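Local coordinates for protein phist (PDB 4JLE) that binds the virulence factor PfEMP1 through its PHIST domain, a helical-bundle interaction module, and comigrates with it to knobs on the surface of the infected erythrocyte, at the interface of chains A and B. Numbering follows the deposited sequence. Chains: chain A/B, Phist.

The three contacts join two copies of the PHIST domain. Contact 1 and contact 2 lie about 12 Å apart between the centres of their C-alpha atoms and share A:Ala87. Contact 3 is about 13 Å from contact 1 and 24 Å from contact 2, so contact 1 lies between the other two. Helix 117-163 of chain B takes part in all three, through B:Trp142, B:Leu146, B:Phe150 and B:Gly154 in turn, packing against helices 37-72 and 77-110 of chain A. The interface is two-fold symmetric overall, though A:Phe86 and B:Phe86 differ. This suggests an extensive dimer, which the crystal alone does not prove.

Contact 1: the interface of chains A and B. Residues chain A 63, 66, 70, 79-80, 83-84, 87; chain B 146, 150.
B:Phe150 pushes its ring into a groove between two helices of chain A and is touched on both faces. Over the centre of one face sits CG2 of A:Ile66, a CH-pi contact in which the methyl lies 3.5 Å from CG of B:Phe150. That methyl is anti to its own backbone N, which leaves CG1 and CD1 of the same isoleucine to serve a second neighbour. The opposite face receives the CE1 corner of A:Tyr79, nearer the rim, with the two planes turned 72° apart, edge to face. The far tip of the ring, CZ of B:Phe150, lies 3.6 Å from CB of A:Lys83 and 3.7 Å from CE1 of A:Phe84. A flat, apolar phenylalanine suits such a slot.

One turn earlier, B:Leu146 meets A:Ile66 at about a right angle; CB of B:Leu146 lies 3.6 Å from CD1 of A:Ile66. Its branched end suits a small neighbour: CB of A:Ala87 lies 3.8 Å from CD2 of B:Leu146 and also meets its CD1. Within chain A, CD1 of A:Phe63 sits over the centre of the A:Phe84 ring and probably backs the groove. The chain A residues come from helices 37-72 and 77-110, and helix 117-163 of chain B lies against both, much as a third helix of a bundle would.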
ATOM      1  N   PHE A  63       8.921  18.508   5.511  1.00 34.95           N
ATOM      2  CA  PHE A  63      10.146  18.366   6.282  1.00 35.12           C
ATOM      3  C   PHE A  63      10.893  19.684   6.386  1.00 39.33           C
ATOM      4  O   PHE A  63      11.448  19.944   7.437  1.00 39.49           O
ATOM      5  CB  PHE A  63      11.034  17.250   5.700  1.00 36.49           C
ATOM      6  CG  PHE A  63      10.442  15.854   5.836  1.00 37.69           C
ATOM      7  CD1 PHE A  63       9.530  15.557   6.850  1.00 39.90           C
ATOM      8  CD2 PHE A  63      10.851  14.823   5.001  1.00 38.72           C
ATOM      9  CE1 PHE A  63       8.985  14.271   6.977  1.00 39.51           C
ATOM     10  CE2 PHE A  63      10.296  13.537   5.126  1.00 40.71           C
ATOM     11  CZ  PHE A  63       9.376  13.273   6.113  1.00 38.10           C
ATOM     12  N   ILE A  66       9.020  21.661   9.046  1.00 40.52           N
ATOM     13  CA  ILE A  66       9.275  21.131  10.387  1.00 39.71           C
ATOM     14  C   ILE A  66      10.714  21.508  10.834  1.00 42.74           C
ATOM     15  O   ILE A  66      10.952  21.671  12.030  1.00 43.39           O
ATOM     16  CB  ILE A  66       8.970  19.591  10.472  1.00 41.54           C
ATOM     17  CG1 ILE A  66       7.515  19.259  10.032  1.00 40.62           C
ATOM     18  CG2 ILE A  66       9.257  19.014  11.866  1.00 41.79           C
ATOM     19  CD1 ILE A  66       6.367  19.988  10.760  1.00 42.84           C
ATOM     20  N   VAL A  70      12.279  22.706  14.442  1.00 42.27           N
ATOM     21  CA  VAL A  70      13.458  22.003  14.946  1.00 41.87           C
ATOM     22  C   VAL A  70      14.488  23.020  15.453  1.00 47.46           C
ATOM     23  O   VAL A  70      14.981  22.875  16.572  1.00 48.67           O
ATOM     24  CB  VAL A  70      14.051  21.034  13.885  1.00 44.09           C
ATOM     25  CG1 VAL A  70      15.460  20.591  14.265  1.00 43.11           C
ATOM     26  CG2 VAL A  70      13.141  19.831  13.686  1.00 42.80           C
ATOM     27  N   TYR A  79      16.081  12.656  17.266  1.00 47.34           N
ATOM     28  CA  TYR A  79      14.619  12.722  17.375  1.00 45.18           C
ATOM     29  C   TYR A  79      13.996  13.106  16.022  1.00 47.27           C
ATOM     30  O   TYR A  79      13.059  12.464  15.564  1.00 46.37           O
ATOM     31  CB  TYR A  79      14.187  13.716  18.470  1.00 44.71           C
ATOM     32  CG  TYR A  79      12.677  13.913  18.526  1.00 46.15           C
ATOM     33  CD1 TYR A  79      12.042  14.867  17.724  1.00 47.14           C
ATOM     34  CD2 TYR A  79      11.885  13.149  19.376  1.00 46.95           C
ATOM     35  CE1 TYR A  79      10.660  15.048  17.767  1.00 46.56           C
ATOM     36  CE2 TYR A  79      10.492  13.289  19.393  1.00 47.67           C
ATOM     37  CZ  TYR A  79       9.886  14.261  18.609  1.00 54.00           C
ATOM     38  OH  TYR A  79       8.520  14.434  18.656  1.00 57.30           O
ATOM     39  N   LYS A  80      14.556  14.141  15.391  1.00 44.04           N
ATOM     40  CA  LYS A  80      14.092  14.660  14.119  1.00 43.65           C
ATOM     41  C   LYS A  80      14.054  13.585  13.032  1.00 46.85           C
ATOM     42  O   LYS A  80      13.013  13.395  12.422  1.00 47.44           O
ATOM     43  CB  LYS A  80      14.972  15.836  13.683  1.00 44.78           C
ATOM     44  CG  LYS A  80      14.654  16.363  12.293  1.00 43.00           C
ATOM     45  CD  LYS A  80      15.796  17.239  11.851  1.00 46.56           C
ATOM     46  CE  LYS A  80      16.073  17.036  10.410  1.00 46.75           C
ATOM     47  NZ  LYS A  80      16.989  18.086   9.908  1.00 49.24           N
ATOM     48  N   LYS A  83      11.595  10.571  13.656  1.00 41.37           N
ATOM     49  CA  LYS A  83      10.209  10.981  13.459  1.00 39.12           C
ATOM     50  C   LYS A  83       9.947  11.233  12.008  1.00 39.48           C
ATOM     51  O   LYS A  83       8.901  10.849  11.527  1.00 42.41           O
ATOM     52  CB  LYS A  83       9.842  12.205  14.310  1.00 42.69           C
ATOM     53  CG  LYS A  83       9.841  11.942  15.810  1.00 49.73           C
ATOM     54  CD  LYS A  83       8.735  11.025  16.263  1.00 51.60           C
ATOM     55  CE  LYS A  83       9.081  10.362  17.577  1.00 73.44           C
ATOM     56  NZ  LYS A  83       7.876   9.809  18.255  1.00 88.76           N
ATOM     57  N   PHE A  84      10.896  11.790  11.279  1.00 34.65           N
ATOM     58  CA  PHE A  84      10.755  11.962   9.822  1.00 34.30           C
ATOM     59  C   PHE A  84      10.680  10.604   9.108  1.00 40.33           C
ATOM     60  O   PHE A  84       9.891  10.456   8.195  1.00 41.43           O
ATOM     61  CB  PHE A  84      11.944  12.763   9.245  1.00 35.27           C
ATOM     62  CG  PHE A  84      11.889  14.260   9.396  1.00 35.19           C
ATOM     63  CD1 PHE A  84      10.906  14.860  10.169  1.00 35.79           C
ATOM     64  CD2 PHE A  84      12.821  15.076   8.750  1.00 35.52           C
ATOM     65  CE1 PHE A  84      10.858  16.236  10.297  1.00 37.43           C
ATOM     66  CE2 PHE A  84      12.754  16.460   8.863  1.00 37.10           C
ATOM     67  CZ  PHE A  84      11.796  17.030   9.664  1.00 35.20           C
ATOM     68  N   ALA A  87       7.158   9.096   9.764  1.00 42.87           N
ATOM     69  CA  ALA A  87       6.169   9.888   9.028  1.00 40.79           C
ATOM     70  C   ALA A  87       6.229   9.557   7.548  1.00 41.64           C
ATOM     71  O   ALA A  87       5.193   9.434   6.916  1.00 40.97           O
ATOM     72  CB  ALA A  87       6.418  11.376   9.248  1.00 41.47           C
TER
ATOM     73  N   LEU B 146       2.941  16.666  12.278  1.00 45.51           N
ATOM     74  CA  LEU B 146       4.340  16.817  12.677  1.00 44.75           C
ATOM     75  C   LEU B 146       4.602  18.122  13.381  1.00 46.94           C
ATOM     76  O   LEU B 146       5.398  18.136  14.324  1.00 47.86           O
ATOM     77  CB  LEU B 146       5.245  16.656  11.470  1.00 44.93           C
ATOM     78  CG  LEU B 146       5.298  15.238  10.877  1.00 49.69           C
ATOM     79  CD1 LEU B 146       5.804  15.264   9.453  1.00 50.08           C
ATOM     80  CD2 LEU B 146       6.209  14.335  11.697  1.00 51.45           C
ATOM     81  N   PHE B 150       6.280  18.016  17.047  1.00 44.68           N
ATOM     82  CA  PHE B 150       7.582  18.654  17.232  1.00 42.82           C
ATOM     83  C   PHE B 150       7.514  19.843  18.175  1.00 51.31           C
ATOM     84  O   PHE B 150       8.399  19.987  19.030  1.00 51.71           O
ATOM     85  CB  PHE B 150       8.164  19.062  15.879  1.00 42.79           C
ATOM     86  CG  PHE B 150       8.873  17.909  15.189  1.00 42.22           C
ATOM     87  CD1 PHE B 150       8.151  16.845  14.642  1.00 43.69           C
ATOM     88  CD2 PHE B 150      10.259  17.888  15.088  1.00 42.27           C
ATOM     89  CE1 PHE B 150       8.803  15.785  14.014  1.00 44.11           C
ATOM     90  CE2 PHE B 150      10.914  16.829  14.449  1.00 44.37           C
ATOM     91  CZ  PHE B 150      10.186  15.781  13.920  1.00 42.30           C
TER

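Contact 2: the interface of chains A and B. Residues chain A 86-87, 89-90, 93; chain B 86, 89, 142.
Helix 77-110 of chain A meets the same helix of chain B here, near the two-fold axis of the pair, with helix 117-163 of chain B alongside. Phenylalanines at 86 and 89 in both chains fill the seam between the two helices, which run side by side in the same direction. The CD1-CE1 side of B:Phe86 stands over one face of A:Phe89, towards its rim, the rings edge to face with planes 68° apart; CE1 of B:Phe86 is 3.4 Å from CD2 of A:Phe89. B:Phe89 lies along the backbone of the opposing helix. CD2 of B:Phe89 is 3.4 Å from CB of A:Phe89, and the carbonyl oxygen of A:Phe89 sits over the rim of its face, 3.3 Å from CE1 of B:Phe89. A:Phe86 turns differently from its partner in chain B: its CG is anti to the backbone N (chi1 -170°), which carries CE1 to the edge of B:Phe89, 3.9 Å from CE2. The ring packing is thus locally asymmetric.

On the other flank, the wide indole of B:Trp142 extends to the aliphatic stem of A:Glu90, whose CB packs 3.4 Å from CH2 of B:Trp142. The carboxylate stands at 85° to the indole; OE2 of A:Glu90 lies at the indole edge, in plane, 3.5 Å from CH2 of B:Trp142, where a weak electrostatic attraction is plausible. This largely aromatic seam, with the carboxylate at its flank, probably holds the central helices of the two copies together.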
ATOM      1  N   PHE A  86       9.576   7.577  10.273  1.00 41.12           N
ATOM      2  CA  PHE A  86       8.274   7.011  10.560  1.00 42.38           C
ATOM      3  C   PHE A  86       7.139   7.752   9.791  1.00 47.69           C
ATOM      4  O   PHE A  86       6.292   7.092   9.184  1.00 49.53           O
ATOM      5  CB  PHE A  86       7.996   6.987  12.083  1.00 45.68           C
ATOM      6  CG  PHE A  86       6.751   6.187  12.371  1.00 50.11           C
ATOM      7  CD1 PHE A  86       6.705   4.819  12.104  1.00 53.52           C
ATOM      8  CD2 PHE A  86       5.582   6.815  12.794  1.00 54.88           C
ATOM      9  CE1 PHE A  86       5.535   4.088  12.308  1.00 55.33           C
ATOM     10  CE2 PHE A  86       4.413   6.074  13.013  1.00 59.08           C
ATOM     11  CZ  PHE A  86       4.389   4.717  12.744  1.00 56.71           C
ATOM     12  N   ALA A  87       7.158   9.096   9.764  1.00 42.87           N
ATOM     13  CA  ALA A  87       6.169   9.888   9.028  1.00 40.79           C
ATOM     14  C   ALA A  87       6.229   9.557   7.548  1.00 41.64           C
ATOM     15  O   ALA A  87       5.193   9.434   6.916  1.00 40.97           O
ATOM     16  CB  ALA A  87       6.418  11.376   9.248  1.00 41.47           C
ATOM     17  N   PHE A  89       7.077   6.718   6.104  1.00 41.13           N
ATOM     18  CA  PHE A  89       6.486   5.418   5.869  1.00 42.15           C
ATOM     19  C   PHE A  89       4.948   5.508   6.013  1.00 44.89           C
ATOM     20  O   PHE A  89       4.262   4.900   5.210  1.00 45.13           O
ATOM     21  CB  PHE A  89       7.143   4.362   6.786  1.00 44.27           C
ATOM     22  CG  PHE A  89       8.444   3.835   6.215  1.00 46.31           C
ATOM     23  CD1 PHE A  89       8.460   2.713   5.397  1.00 50.67           C
ATOM     24  CD2 PHE A  89       9.649   4.486   6.464  1.00 49.70           C
ATOM     25  CE1 PHE A  89       9.658   2.248   4.834  1.00 52.61           C
ATOM     26  CE2 PHE A  89      10.852   4.021   5.912  1.00 52.66           C
ATOM     27  CZ  PHE A  89      10.855   2.907   5.102  1.00 51.53           C
ATOM     28  N   GLU A  90       4.419   6.336   6.936  1.00 42.05           N
ATOM     29  CA  GLU A  90       2.966   6.533   7.067  1.00 42.62           C
ATOM     30  C   GLU A  90       2.402   7.202   5.802  1.00 45.72           C
ATOM     31  O   GLU A  90       1.396   6.739   5.286  1.00 45.30           O
ATOM     32  CB  GLU A  90       2.625   7.388   8.290  1.00 44.34           C
ATOM     33  CG  GLU A  90       2.985   6.759   9.620  1.00 60.91           C
ATOM     34  CD  GLU A  90       2.376   7.546  10.757  1.00 88.98           C
ATOM     35  OE1 GLU A  90       3.085   8.406  11.323  1.00 97.98           O
ATOM     36  OE2 GLU A  90       1.161   7.377  11.011  1.00 82.30           O
ATOM     37  N   GLY A  93       2.562   4.865   2.911  1.00 39.26           N
ATOM     38  CA  GLY A  93       1.476   3.923   3.157  1.00 39.39           C
ATOM     39  C   GLY A  93       0.155   4.402   2.582  1.00 45.87           C
ATOM     40  O   GLY A  93      -0.545   3.646   1.912  1.00 48.72           O
TER
ATOM     41  N   PHE B  86       7.502  -0.710  10.441  1.00 50.31           N
ATOM     42  CA  PHE B  86       8.167  -0.614   9.137  1.00 49.76           C
ATOM     43  C   PHE B  86       8.030  -1.889   8.283  1.00 52.24           C
ATOM     44  O   PHE B  86       7.953  -1.781   7.063  1.00 51.51           O
ATOM     45  CB  PHE B  86       9.639  -0.215   9.284  1.00 51.81           C
ATOM     46  CG  PHE B  86       9.847   1.178   9.863  1.00 54.48           C
ATOM     47  CD1 PHE B  86       9.336   2.305   9.222  1.00 57.09           C
ATOM     48  CD2 PHE B  86      10.637   1.371  10.992  1.00 58.51           C
ATOM     49  CE1 PHE B  86       9.551   3.589   9.743  1.00 57.96           C
ATOM     50  CE2 PHE B  86      10.864   2.661  11.503  1.00 61.62           C
ATOM     51  CZ  PHE B  86      10.303   3.755  10.885  1.00 58.76           C
ATOM     52  N   PHE B  89       4.560  -1.915   6.467  1.00 50.05           N
ATOM     53  CA  PHE B  89       4.672  -0.994   5.337  1.00 48.54           C
ATOM     54  C   PHE B  89       5.338  -1.630   4.140  1.00 48.86           C
ATOM     55  O   PHE B  89       4.928  -1.419   3.000  1.00 48.33           O
ATOM     56  CB  PHE B  89       5.501   0.228   5.765  1.00 50.70           C
ATOM     57  CG  PHE B  89       4.831   1.192   6.731  1.00 52.72           C
ATOM     58  CD1 PHE B  89       3.608   1.792   6.411  1.00 54.70           C
ATOM     59  CD2 PHE B  89       5.477   1.590   7.896  1.00 54.47           C
ATOM     60  CE1 PHE B  89       3.020   2.714   7.274  1.00 56.25           C
ATOM     61  CE2 PHE B  89       4.879   2.506   8.771  1.00 58.57           C
ATOM     62  CZ  PHE B  89       3.675   3.094   8.433  1.00 56.76           C
ATOM     63  N   TRP B 142      -0.171  16.164   7.235  1.00 41.72           N
ATOM     64  CA  TRP B 142       1.119  15.826   7.814  1.00 41.62           C
ATOM     65  C   TRP B 142       1.866  17.042   8.294  1.00 44.32           C
ATOM     66  O   TRP B 142       2.552  16.938   9.319  1.00 44.36           O
ATOM     67  CB  TRP B 142       1.908  14.963   6.844  1.00 41.32           C
ATOM     68  CG  TRP B 142       1.160  13.674   6.682  1.00 44.54           C
ATOM     69  CD1 TRP B 142       0.117  13.426   5.829  1.00 48.33           C
ATOM     70  CD2 TRP B 142       1.192  12.582   7.596  1.00 45.16           C
ATOM     71  NE1 TRP B 142      -0.451  12.207   6.114  1.00 48.81           N
ATOM     72  CE2 TRP B 142       0.182  11.674   7.207  1.00 50.51           C
ATOM     73  CE3 TRP B 142       2.005  12.264   8.697  1.00 47.52           C
ATOM     74  CZ2 TRP B 142      -0.031  10.471   7.875  1.00 50.74           C
ATOM     75  CZ3 TRP B 142       1.818  11.050   9.328  1.00 49.44           C
ATOM     76  CH2 TRP B 142       0.783  10.195   8.951  1.00 50.10           C
TER

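Contact 3: the interface of chains A and B. Residues chain A 73, 75; chain B 151, 154-155, 158, 161.
This is a mixed polar and apolar contact between a loop of chain A and a long helix of chain B, and it probably secures the outer end of the dimer interface. A:Tyr73 is its centre. The tyrosine ring lies alongside the helix, with CB of A:Tyr73 3.6 Å from CA of B:Gly154; a glycine, having no side chain, lets the aromatic group come close to the helix backbone. At the ring's far end the phenol oxygen OH of A:Tyr73 is 3.6 Å from CG of B:Arg151, and B:Glu155 runs beside the ring in the same direction. At the CD1-CE1 edge, ND2 of B:Asn158 lies 3.7 Å from CD1 of A:Tyr73.

The backbone carbonyl of A:Tyr73 also accepts a hydrogen bond. NH1 of B:Arg161 donates it over 2.8 Å to O of A:Tyr73, nearly straight at 166° and in the guanidinium plane, though the donor is tilted 28° from the carbonyl plane. Arginine suits this reach: its chain is extended from CG to NE. NH1 of B:Arg161 also donates a longer, more bent hydrogen bond, 3.2 Å, to OD1 of B:Asn158, which probably helps to orient the guanidinium.

A:Tyr73 lies just after helix 37-72, in the short turn leading to helix 77-110, and packs on the C-terminal part of helix 117-163 of chain B.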
ATOM      1  N   TYR A  73      13.199  25.244  18.613  1.00 48.61           N
ATOM      2  CA  TYR A  73      13.288  24.552  19.889  1.00 47.57           C
ATOM      3  C   TYR A  73      14.590  23.784  20.087  1.00 50.71           C
ATOM      4  O   TYR A  73      14.714  23.086  21.099  1.00 50.34           O
ATOM      5  CB  TYR A  73      12.088  23.599  20.028  1.00 48.35           C
ATOM      6  CG  TYR A  73      10.783  24.345  20.141  1.00 51.33           C
ATOM      7  CD1 TYR A  73      10.411  24.960  21.333  1.00 53.51           C
ATOM      8  CD2 TYR A  73       9.953  24.503  19.037  1.00 52.08           C
ATOM      9  CE1 TYR A  73       9.221  25.673  21.436  1.00 55.98           C
ATOM     10  CE2 TYR A  73       8.761  25.215  19.127  1.00 53.34           C
ATOM     11  CZ  TYR A  73       8.397  25.798  20.329  1.00 64.09           C
ATOM     12  OH  TYR A  73       7.218  26.515  20.418  1.00 67.90           O
ATOM     13  N   ILE A  75      15.757  21.085  18.651  1.00 43.89           N
ATOM     14  CA  ILE A  75      15.416  19.674  18.756  1.00 43.64           C
ATOM     15  C   ILE A  75      16.601  18.849  18.197  1.00 48.49           C
ATOM     16  O   ILE A  75      17.079  19.155  17.100  1.00 48.76           O
ATOM     17  CB  ILE A  75      14.069  19.385  18.048  1.00 46.04           C
ATOM     18  CG1 ILE A  75      12.898  20.027  18.853  1.00 45.92           C
ATOM     19  CG2 ILE A  75      13.852  17.867  17.792  1.00 43.81           C
ATOM     20  CD1 ILE A  75      11.610  20.185  18.097  1.00 38.10           C
TER
ATOM     21  N   ARG B 151       6.461  20.683  18.055  1.00 50.99           N
ATOM     22  CA  ARG B 151       6.267  21.871  18.906  1.00 51.93           C
ATOM     23  C   ARG B 151       6.107  21.429  20.360  1.00 56.28           C
ATOM     24  O   ARG B 151       6.737  22.012  21.239  1.00 58.11           O
ATOM     25  CB  ARG B 151       5.059  22.687  18.408  1.00 50.56           C
ATOM     26  CG  ARG B 151       4.985  24.137  18.855  1.00 66.36           C
ATOM     27  CD  ARG B 151       4.545  25.116  17.771  1.00 74.11           C
ATOM     28  NE  ARG B 151       3.429  24.661  16.933  1.00 75.29           N
ATOM     29  CZ  ARG B 151       3.354  24.878  15.622  1.00 83.99           C
ATOM     30  NH1 ARG B 151       4.335  25.513  14.991  1.00 74.83           N
ATOM     31  NH2 ARG B 151       2.313  24.438  14.927  1.00 64.27           N
ATOM     32  N   GLY B 154       9.397  20.020  21.706  1.00 48.88           N
ATOM     33  CA  GLY B 154      10.264  21.178  21.887  1.00 48.52           C
ATOM     34  C   GLY B 154       9.923  21.941  23.149  1.00 55.90           C
ATOM     35  O   GLY B 154      10.820  22.451  23.836  1.00 56.58           O
ATOM     36  N   GLU B 155       8.614  22.020  23.476  1.00 54.35           N
ATOM     37  CA  GLU B 155       8.147  22.675  24.720  1.00 55.11           C
ATOM     38  C   GLU B 155       8.612  21.837  25.954  1.00 63.19           C
ATOM     39  O   GLU B 155       9.140  22.419  26.900  1.00 63.20           O
ATOM     40  CB  GLU B 155       6.627  22.906  24.699  1.00 55.36           C
ATOM     41  CG  GLU B 155       6.211  24.045  23.768  1.00 60.34           C
ATOM     42  CD  GLU B 155       4.767  24.092  23.259  1.00 87.25           C
ATOM     43  OE1 GLU B 155       4.002  23.118  23.458  1.00 82.73           O
ATOM     44  OE2 GLU B 155       4.401  25.118  22.640  1.00 73.48           O
ATOM     45  N   ASN B 158      12.403  22.370  26.528  1.00 66.87           N
ATOM     46  CA  ASN B 158      12.626  23.688  27.121  1.00 68.09           C
ATOM     47  C   ASN B 158      12.324  23.642  28.632  1.00 74.92           C
ATOM     48  O   ASN B 158      13.119  24.179  29.414  1.00 74.12           O
ATOM     49  CB  ASN B 158      11.804  24.765  26.392  1.00 68.38           C
ATOM     50  CG  ASN B 158      12.413  25.280  25.093  1.00 94.84           C
ATOM     51  OD1 ASN B 158      13.462  24.813  24.615  1.00 96.38           O
ATOM     52  ND2 ASN B 158      11.773  26.278  24.493  1.00 83.33           N
ATOM     53  N   ARG B 161      15.152  21.859  30.328  1.00 82.12           N
ATOM     54  CA  ARG B 161      16.280  22.795  30.234  1.00 82.25           C
ATOM     55  C   ARG B 161      16.156  23.944  31.264  1.00 91.45           C
ATOM     56  O   ARG B 161      17.153  24.292  31.892  1.00 90.71           O
ATOM     57  CB  ARG B 161      16.405  23.375  28.821  1.00 78.05           C
ATOM     58  CG  ARG B 161      16.968  22.389  27.800  1.00 75.26           C
ATOM     59  CD  ARG B 161      16.549  22.771  26.401  1.00 74.15           C
ATOM     60  NE  ARG B 161      16.993  21.805  25.397  1.00 73.16           N
ATOM     61  CZ  ARG B 161      16.560  21.792  24.140  1.00 76.36           C
ATOM     62  NH1 ARG B 161      15.654  22.675  23.735  1.00 65.59           N
ATOM     63  NH2 ARG B 161      17.016  20.887  23.285  1.00 53.35           N
TER